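Local atomic coordinates of COG0778: Nitroreductase (Streptococcus pneumoniae, PDB entry 2B67), a protein that probably catalyses the NAD(P)H-dependent reduction of nitro compounds or related acceptors, as an FMN-binding dimer of the nitroreductase family. Residues 41-46 with 108-113; 80-85 with 162-167. All blocks are in the same frame, centred on the assembly; numbering follows the deposited sequence.

Contact 1: 41-46 with 108-113; sequences SAHNSQ and LQYFMK
Phe111 reaches out from helix 105-120 and brings the edge of its ring up to the backbone of the loop 41-46. His43 O lies near the ring plane, 3.4 Å from Phe111 CE2, so the faintly positive C-H rim meets an oxygen. With CG anti to its own carbonyl carbon (chi1 -74°), Phe111 sets its ring beside the backbone N. One face of that ring is covered by its neighbour: CD1 of Tyr110 sits over the centre, 4.1 Å above the plane. Tyr110 takes the other course, CG anti to the backbone N (chi1 171°), and points at the loop. Its hydroxyl ends at the edge of the imidazole, 3.4 Å from His43 CD2, with Tyr110 lying nearly perpendicular to His43. Histidine suits this spot because its ring can do two jobs: its CD2 edge meets the Tyr110 hydroxyl while ND1 is hydrogen-bonded to Tyr130. The loop is braced from within as well: Gln46 NE2 donates to Asn44 O (3.2 Å) and also bonds Tyr193 O of the second subunit. Ser41 to Asn44 touch the FMN, so helix 105-120 backs a wall of the flavin pocket. No hydrogen bond crosses between the segments, which is consistent with a junction of van der Waals packing and, at most, weak C-H to oxygen attraction.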
ATOM      1  N   SER A  41      -8.668  -2.846   3.570  1.00 13.94           N
ATOM      2  CA  SER A  41      -8.882  -2.568   2.137  1.00 14.21           C
ATOM      3  C   SER A  41     -10.152  -1.741   2.076  1.00 14.72           C
ATOM      4  O   SER A  41     -10.971  -1.826   2.995  1.00 14.07           O
ATOM      5  CB  SER A  41      -9.069  -3.864   1.326  1.00 13.57           C
ATOM      6  OG  SER A  41      -9.947  -4.780   1.995  1.00 14.36           O
ATOM      7  N   ALA A  42     -10.294  -0.914   1.034  1.00 15.23           N
ATOM      8  CA  ALA A  42     -11.539  -0.149   0.814  1.00 16.17           C
ATOM      9  C   ALA A  42     -12.729  -1.101   0.867  1.00 16.03           C
ATOM     10  O   ALA A  42     -12.690  -2.165   0.241  1.00 16.29           O
ATOM     11  CB  ALA A  42     -11.483   0.589  -0.526  1.00 16.33           C
ATOM     12  N   HIS A  43     -13.751  -0.784   1.674  1.00 15.87           N
ATOM     13  CA  HIS A  43     -14.990  -1.613   1.736  1.00 16.32           C
ATOM     14  C   HIS A  43     -14.787  -2.995   2.337  1.00 15.99           C
ATOM     15  O   HIS A  43     -15.710  -3.841   2.299  1.00 15.40           O
ATOM     16  CB  HIS A  43     -15.586  -1.820   0.334  1.00 16.85           C
ATOM     17  CG  HIS A  43     -15.909  -0.547  -0.370  1.00 19.27           C
ATOM     18  ND1 HIS A  43     -15.174  -0.090  -1.445  1.00 18.54           N
ATOM     19  CD2 HIS A  43     -16.884   0.371  -0.153  1.00 20.45           C
ATOM     20  CE1 HIS A  43     -15.682   1.061  -1.857  1.00 20.80           C
ATOM     21  NE2 HIS A  43     -16.716   1.363  -1.090  1.00 20.31           N
ATOM     22  N   ASN A  44     -13.572  -3.238   2.853  1.00 15.80           N
ATOM     23  CA  ASN A  44     -13.122  -4.577   3.201  1.00 15.22           C
ATOM     24  C   ASN A  44     -13.281  -5.499   1.995  1.00 14.52           C
ATOM     25  O   ASN A  44     -13.519  -6.675   2.149  1.00 15.00           O
ATOM     26  CB  ASN A  44     -13.861  -5.120   4.448  1.00 15.19           C
ATOM     27  CG  ASN A  44     -13.208  -6.354   5.037  1.00 16.71           C
ATOM     28  OD1 ASN A  44     -11.968  -6.561   4.953  1.00 16.49           O
ATOM     29  ND2 ASN A  44     -14.027  -7.180   5.681  1.00 17.40           N
ATOM     30  N   SER A  45     -13.078  -4.955   0.789  1.00 15.02           N
ATOM     31  CA  SER A  45     -13.199  -5.730  -0.444  1.00 14.48           C
ATOM     32  C   SER A  45     -12.064  -6.738  -0.670  1.00 14.16           C
ATOM     33  O   SER A  45     -12.224  -7.667  -1.434  1.00 14.23           O
ATOM     34  CB  SER A  45     -13.299  -4.796  -1.662  1.00 15.26           C
ATOM     35  OG  SER A  45     -12.069  -4.090  -1.889  1.00 13.95           O
ATOM     36  N   GLN A  46     -10.917  -6.550  -0.014  1.00 13.76           N
ATOM     37  CA  GLN A  46      -9.786  -7.501  -0.082  1.00 13.25           C
ATOM     38  C   GLN A  46      -9.611  -8.113  -1.489  1.00 13.37           C
ATOM     39  O   GLN A  46      -9.715  -9.322  -1.676  1.00 14.40           O
ATOM     40  CB  GLN A  46      -9.884  -8.578   1.023  1.00 14.06           C
ATOM     41  CG  GLN A  46     -11.219  -9.272   1.170  1.00 15.05           C
ATOM     42  CD  GLN A  46     -11.428  -9.915   2.571  1.00 13.30           C
ATOM     43  OE1 GLN A  46     -10.713 -10.830   2.962  1.00 13.87           O
ATOM     44  NE2 GLN A  46     -12.430  -9.449   3.283  1.00 13.39           N
ATOM     45  N   LEU A 108     -24.754  -9.074   4.334  1.00 25.41           N
ATOM     46  CA  LEU A 108     -24.794  -9.942   3.164  1.00 26.03           C
ATOM     47  C   LEU A 108     -25.417  -9.252   1.924  1.00 26.22           C
ATOM     48  O   LEU A 108     -24.939  -9.434   0.811  1.00 25.36           O
ATOM     49  CB  LEU A 108     -25.514 -11.262   3.486  1.00 26.36           C
ATOM     50  CG  LEU A 108     -24.776 -12.319   4.328  1.00 26.89           C
ATOM     51  CD1 LEU A 108     -25.729 -13.436   4.755  1.00 27.39           C
ATOM     52  CD2 LEU A 108     -23.584 -12.908   3.573  1.00 27.30           C
ATOM     53  N   GLN A 109     -26.487  -8.477   2.134  1.00 27.22           N
ATOM     54  CA  GLN A 109     -27.168  -7.720   1.060  1.00 28.46           C
ATOM     55  C   GLN A 109     -26.245  -6.641   0.514  1.00 27.40           C
ATOM     56  O   GLN A 109     -26.223  -6.343  -0.685  1.00 27.59           O
ATOM     57  CB  GLN A 109     -28.441  -7.061   1.620  1.00 29.25           C
ATOM     58  CG  GLN A 109     -29.051  -5.964   0.736  1.00 34.24           C
ATOM     59  CD  GLN A 109     -30.362  -6.363   0.033  1.00 40.66           C
ATOM     60  OE1 GLN A 109     -30.478  -7.449  -0.571  1.00 43.01           O
ATOM     61  NE2 GLN A 109     -31.362  -5.465   0.112  1.00 42.26           N
ATOM     62  N   TYR A 110     -25.484  -6.056   1.423  1.00 26.91           N
ATOM     63  CA  TYR A 110     -24.558  -5.022   1.064  1.00 26.85           C
ATOM     64  C   TYR A 110     -23.494  -5.569   0.112  1.00 25.24           C
ATOM     65  O   TYR A 110     -23.299  -5.014  -0.956  1.00 24.45           O
ATOM     66  CB  TYR A 110     -23.951  -4.424   2.310  1.00 27.87           C
ATOM     67  CG  TYR A 110     -22.807  -3.493   2.042  1.00 30.71           C
ATOM     68  CD1 TYR A 110     -21.513  -3.854   2.400  1.00 32.62           C
ATOM     69  CD2 TYR A 110     -23.018  -2.233   1.456  1.00 32.18           C
ATOM     70  CE1 TYR A 110     -20.440  -3.005   2.189  1.00 33.72           C
ATOM     71  CE2 TYR A 110     -21.944  -1.370   1.231  1.00 33.89           C
ATOM     72  CZ  TYR A 110     -20.657  -1.766   1.605  1.00 33.44           C
ATOM     73  OH  TYR A 110     -19.571  -0.937   1.420  1.00 33.09           O
ATOM     74  N   PHE A 111     -22.840  -6.669   0.481  1.00 23.98           N
ATOM     75  CA  PHE A 111     -21.846  -7.279  -0.406  1.00 23.58           C
ATOM     76  C   PHE A 111     -22.460  -7.931  -1.663  1.00 24.08           C
ATOM     77  O   PHE A 111     -21.855  -7.900  -2.739  1.00 23.88           O
ATOM     78  CB  PHE A 111     -20.994  -8.295   0.356  1.00 22.65           C
ATOM     79  CG  PHE A 111     -19.983  -7.673   1.296  1.00 21.35           C
ATOM     80  CD1 PHE A 111     -20.093  -7.852   2.673  1.00 21.45           C
ATOM     81  CD2 PHE A 111     -18.898  -6.960   0.803  1.00 19.97           C
ATOM     82  CE1 PHE A 111     -19.141  -7.293   3.564  1.00 21.74           C
ATOM     83  CE2 PHE A 111     -17.934  -6.395   1.674  1.00 22.19           C
ATOM     84  CZ  PHE A 111     -18.056  -6.551   3.059  1.00 22.44           C
HETATM   85  N   MSE A 112     -23.647  -8.522  -1.522  1.00 23.61           N
HETATM   86  CA  MSE A 112     -24.328  -9.164  -2.652  1.00 25.01           C
HETATM   87  C   MSE A 112     -24.904  -8.175  -3.687  1.00 24.08           C
HETATM   88  O   MSE A 112     -24.824  -8.435  -4.883  1.00 25.25           O
HETATM   89  CB  MSE A 112     -25.452 -10.089  -2.169  1.00 25.63           C
HETATM   90  CG  MSE A 112     -24.983 -11.421  -1.591  1.00 29.90           C
HETATM   91 SE   MSE A 112     -23.810 -12.464  -2.789  0.70 39.78          SE
HETATM   92  CE  MSE A 112     -25.027 -12.933  -4.134  1.00 33.94           C
ATOM     93  N   LYS A 113     -25.452  -7.052  -3.228  1.00 23.35           N
ATOM     94  CA  LYS A 113     -26.172  -6.110  -4.092  1.00 24.08           C
ATOM     95  C   LYS A 113     -25.763  -4.625  -4.004  1.00 23.73           C
ATOM     96  O   LYS A 113     -25.554  -3.958  -5.031  1.00 24.02           O
ATOM     97  CB  LYS A 113     -27.702  -6.283  -3.895  1.00 24.90           C
ATOM     98  CG  LYS A 113     -28.281  -7.337  -4.861  1.00 27.11           C
ATOM     99  CD  LYS A 113     -29.330  -8.201  -4.225  1.00 32.68           C
ATOM    100  CE  LYS A 113     -29.732  -9.335  -5.164  1.00 33.95           C
ATOM    101  NZ  LYS A 113     -30.608 -10.336  -4.435  1.00 38.86           N
TER

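Contact 2: 80-85 with 162-167; sequences ALFTDT and SKVNEV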
ATOM      1  N   ALA A  80       3.537 -13.454  -7.252  1.00 12.52           N
ATOM      2  CA  ALA A  80       2.847 -12.532  -8.126  1.00 12.63           C
ATOM      3  C   ALA A  80       1.561 -12.062  -7.459  1.00 12.26           C
ATOM      4  O   ALA A  80       0.677 -12.864  -7.209  1.00 12.40           O
ATOM      5  CB  ALA A  80       2.548 -13.195  -9.480  1.00 12.59           C
ATOM      6  N   LEU A  81       1.464 -10.765  -7.160  1.00 11.91           N
ATOM      7  CA  LEU A  81       0.272 -10.198  -6.532  1.00 12.20           C
ATOM      8  C   LEU A  81      -0.664  -9.731  -7.631  1.00 12.22           C
ATOM      9  O   LEU A  81      -0.299  -8.861  -8.438  1.00 11.87           O
ATOM     10  CB  LEU A  81       0.622  -9.014  -5.614  1.00 11.28           C
ATOM     11  CG  LEU A  81      -0.515  -8.188  -4.999  1.00 12.95           C
ATOM     12  CD1 LEU A  81      -1.453  -9.069  -4.144  1.00 13.66           C
ATOM     13  CD2 LEU A  81       0.069  -7.109  -4.111  1.00 12.26           C
ATOM     14  N   PHE A  82      -1.864 -10.314  -7.657  1.00 12.36           N
ATOM     15  CA  PHE A  82      -2.921  -9.944  -8.629  1.00 12.52           C
ATOM     16  C   PHE A  82      -4.055  -9.228  -7.880  1.00 12.88           C
ATOM     17  O   PHE A  82      -4.257  -9.428  -6.666  1.00 12.07           O
ATOM     18  CB  PHE A  82      -3.542 -11.198  -9.299  1.00 12.87           C
ATOM     19  CG  PHE A  82      -2.639 -11.883 -10.307  1.00 14.75           C
ATOM     20  CD1 PHE A  82      -1.554 -12.646  -9.883  1.00 13.64           C
ATOM     21  CD2 PHE A  82      -2.866 -11.739 -11.675  1.00 14.25           C
ATOM     22  CE1 PHE A  82      -0.731 -13.263 -10.804  1.00 14.63           C
ATOM     23  CE2 PHE A  82      -2.057 -12.365 -12.603  1.00 14.86           C
ATOM     24  CZ  PHE A  82      -0.979 -13.132 -12.164  1.00 14.26           C
ATOM     25  N   THR A  83      -4.819  -8.422  -8.603  1.00 12.81           N
ATOM     26  CA  THR A  83      -6.023  -7.855  -8.038  1.00 13.72           C
ATOM     27  C   THR A  83      -7.199  -8.240  -8.935  1.00 13.84           C
ATOM     28  O   THR A  83      -7.026  -8.470 -10.138  1.00 12.92           O
ATOM     29  CB  THR A  83      -5.936  -6.337  -7.933  1.00 14.63           C
ATOM     30  OG1 THR A  83      -5.517  -5.826  -9.201  1.00 16.87           O
ATOM     31  CG2 THR A  83      -4.900  -5.924  -6.879  1.00 14.17           C
ATOM     32  N   ASP A  84      -8.379  -8.273  -8.322  1.00 13.24           N
ATOM     33  CA  ASP A  84      -9.632  -8.669  -8.949  1.00 12.69           C
ATOM     34  C   ASP A  84     -10.256  -7.528  -9.704  1.00 12.44           C
ATOM     35  O   ASP A  84     -10.806  -6.609  -9.096  1.00 13.12           O
ATOM     36  CB  ASP A  84     -10.619  -9.133  -7.858  1.00 12.58           C
ATOM     37  CG  ASP A  84     -11.707 -10.074  -8.390  1.00 14.00           C
ATOM     38  OD1 ASP A  84     -12.037 -10.006  -9.602  1.00 14.11           O
ATOM     39  OD2 ASP A  84     -12.251 -10.860  -7.569  1.00 14.93           O
ATOM     40  N   THR A  85     -10.224  -7.595 -11.030  1.00 12.17           N
ATOM     41  CA  THR A  85     -10.799  -6.536 -11.817  1.00 13.37           C
ATOM     42  C   THR A  85     -12.329  -6.583 -11.856  1.00 14.99           C
ATOM     43  O   THR A  85     -12.941  -5.620 -12.298  1.00 15.39           O
ATOM     44  CB  THR A  85     -10.279  -6.520 -13.264  1.00 13.43           C
ATOM     45  OG1 THR A  85     -10.739  -7.710 -13.929  1.00 12.96           O
ATOM     46  CG2 THR A  85      -8.706  -6.452 -13.273  1.00 12.21           C
ATOM     47  N   SER A 162       1.372  -7.896 -19.525  1.00 17.97           N
ATOM     48  CA  SER A 162       0.483  -8.484 -20.539  1.00 17.18           C
ATOM     49  C   SER A 162       0.688  -9.992 -20.733  1.00 16.59           C
ATOM     50  O   SER A 162      -0.161 -10.685 -21.319  1.00 16.11           O
ATOM     51  CB  SER A 162       0.678  -7.763 -21.885  1.00 18.62           C
ATOM     52  OG  SER A 162       1.918  -8.104 -22.508  1.00 18.41           O
ATOM     53  N   LYS A 163       1.795 -10.539 -20.252  1.00 15.37           N
ATOM     54  CA  LYS A 163       1.988 -11.992 -20.470  1.00 15.81           C
ATOM     55  C   LYS A 163       1.867 -12.819 -19.200  1.00 15.55           C
ATOM     56  O   LYS A 163       1.940 -14.065 -19.252  1.00 15.21           O
ATOM     57  CB  LYS A 163       3.346 -12.285 -21.154  1.00 15.86           C
ATOM     58  CG  LYS A 163       3.452 -11.760 -22.590  1.00 17.88           C
ATOM     59  CD  LYS A 163       4.840 -12.039 -23.192  1.00 17.50           C
ATOM     60  CE  LYS A 163       4.892 -11.603 -24.675  1.00 21.35           C
ATOM     61  NZ  LYS A 163       6.314 -11.637 -25.187  1.00 23.91           N
ATOM     62  N   VAL A 164       1.715 -12.137 -18.067  1.00 14.60           N
ATOM     63  CA  VAL A 164       1.813 -12.810 -16.771  1.00 14.90           C
ATOM     64  C   VAL A 164       0.685 -13.821 -16.564  1.00 15.30           C
ATOM     65  O   VAL A 164       0.937 -14.925 -16.050  1.00 14.73           O
ATOM     66  CB  VAL A 164       1.880 -11.833 -15.531  1.00 14.94           C
ATOM     67  CG1 VAL A 164       1.917 -12.653 -14.248  1.00 14.86           C
ATOM     68  CG2 VAL A 164       3.148 -10.968 -15.553  1.00 13.82           C
ATOM     69  N   ASN A 165      -0.541 -13.459 -16.958  1.00 15.19           N
ATOM     70  CA  ASN A 165      -1.687 -14.364 -16.771  1.00 16.09           C
ATOM     71  C   ASN A 165      -1.466 -15.652 -17.525  1.00 17.23           C
ATOM     72  O   ASN A 165      -1.745 -16.721 -17.010  1.00 17.62           O
ATOM     73  CB  ASN A 165      -3.001 -13.742 -17.258  1.00 15.63           C
ATOM     74  CG  ASN A 165      -3.562 -12.722 -16.287  1.00 15.71           C
ATOM     75  OD1 ASN A 165      -4.468 -13.020 -15.494  1.00 17.02           O
ATOM     76  ND2 ASN A 165      -3.054 -11.512 -16.368  1.00 13.57           N
ATOM     77  N   GLU A 166      -0.992 -15.527 -18.758  1.00 18.50           N
ATOM     78  CA  GLU A 166      -0.719 -16.660 -19.637  1.00 21.25           C
ATOM     79  C   GLU A 166       0.375 -17.561 -19.050  1.00 20.34           C
ATOM     80  O   GLU A 166       0.153 -18.742 -18.824  1.00 20.74           O
ATOM     81  CB  GLU A 166      -0.326 -16.103 -21.009  1.00 21.36           C
ATOM     82  CG  GLU A 166       0.118 -17.093 -22.048  1.00 25.57           C
ATOM     83  CD  GLU A 166       0.179 -16.461 -23.434  1.00 28.01           C
ATOM     84  OE1 GLU A 166      -0.412 -17.070 -24.371  1.00 37.45           O
ATOM     85  OE2 GLU A 166       0.781 -15.347 -23.591  1.00 34.93           O
ATOM     86  N   VAL A 167       1.539 -16.982 -18.751  1.00 19.80           N
ATOM     87  CA  VAL A 167       2.651 -17.701 -18.132  1.00 19.22           C
ATOM     88  C   VAL A 167       2.287 -18.399 -16.806  1.00 19.70           C
ATOM     89  O   VAL A 167       2.669 -19.540 -16.578  1.00 20.44           O
ATOM     90  CB  VAL A 167       3.863 -16.754 -17.960  1.00 18.68           C
ATOM     91  CG1 VAL A 167       4.980 -17.386 -17.168  1.00 18.03           C
ATOM     92  CG2 VAL A 167       4.381 -16.304 -19.337  1.00 19.76           C
TER
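Phe82, on a central strand of the antiparallel sheet in this alpha-beta sandwich of the nitroreductase fold, spans the gap between sheet and helix 161-168. Its CB already heads for the helix, and with CG anti to the carbonyl carbon (chi1 -73°) the ring carries on in that direction. Phe82 also packs on Val51 of the neighbouring strand 48-53. Contact with the helix falls to the far end of the ring. CE2 meets the amide end of Asn165, whose CG is 4.0 Å away; phenyl and amide planes stand 79° apart, and the side chains of Phe82 and Asn165 run antiparallel alongside each other. A long, flat residue suits this position, because the backbones are well separated: the closest CA atoms, those of Phe82 and Asn165, are 9.3 Å apart. Valine fits the helix side as a short, branched partner that also packs on Leu63 and Phe159, while Asn165, nearer the surface, leans on Pro176 and Asp172. The outermost ring atom of all goes to Val164, where CG1, anti to the backbone N (chi1 178°), approaches Phe82 CZ to 3.6 Å.

The segments of the two contacts alternate along the chain, and their centres lie 23 Å apart; the nearest atoms come within about 6 Å without touching. Contact 1 belongs to the flavin site, with the Asn44 side chain about 3 Å from a bound FMN, whereas contact 2 is structural packing on one face of the sheet, with helix 124-148 meeting Leu81 and Thr83 on the other; there the Val164 side chain is about 12 Å from a flavin. The sheet connects them: the 41-46 loop runs into strand 48-53, which pairs with strand 77-84. Arg90 of helix 87-98 adds a bridge, forming a salt bridge with Asp84 and a weak hydrogen bond to the backbone oxygen of Gln46.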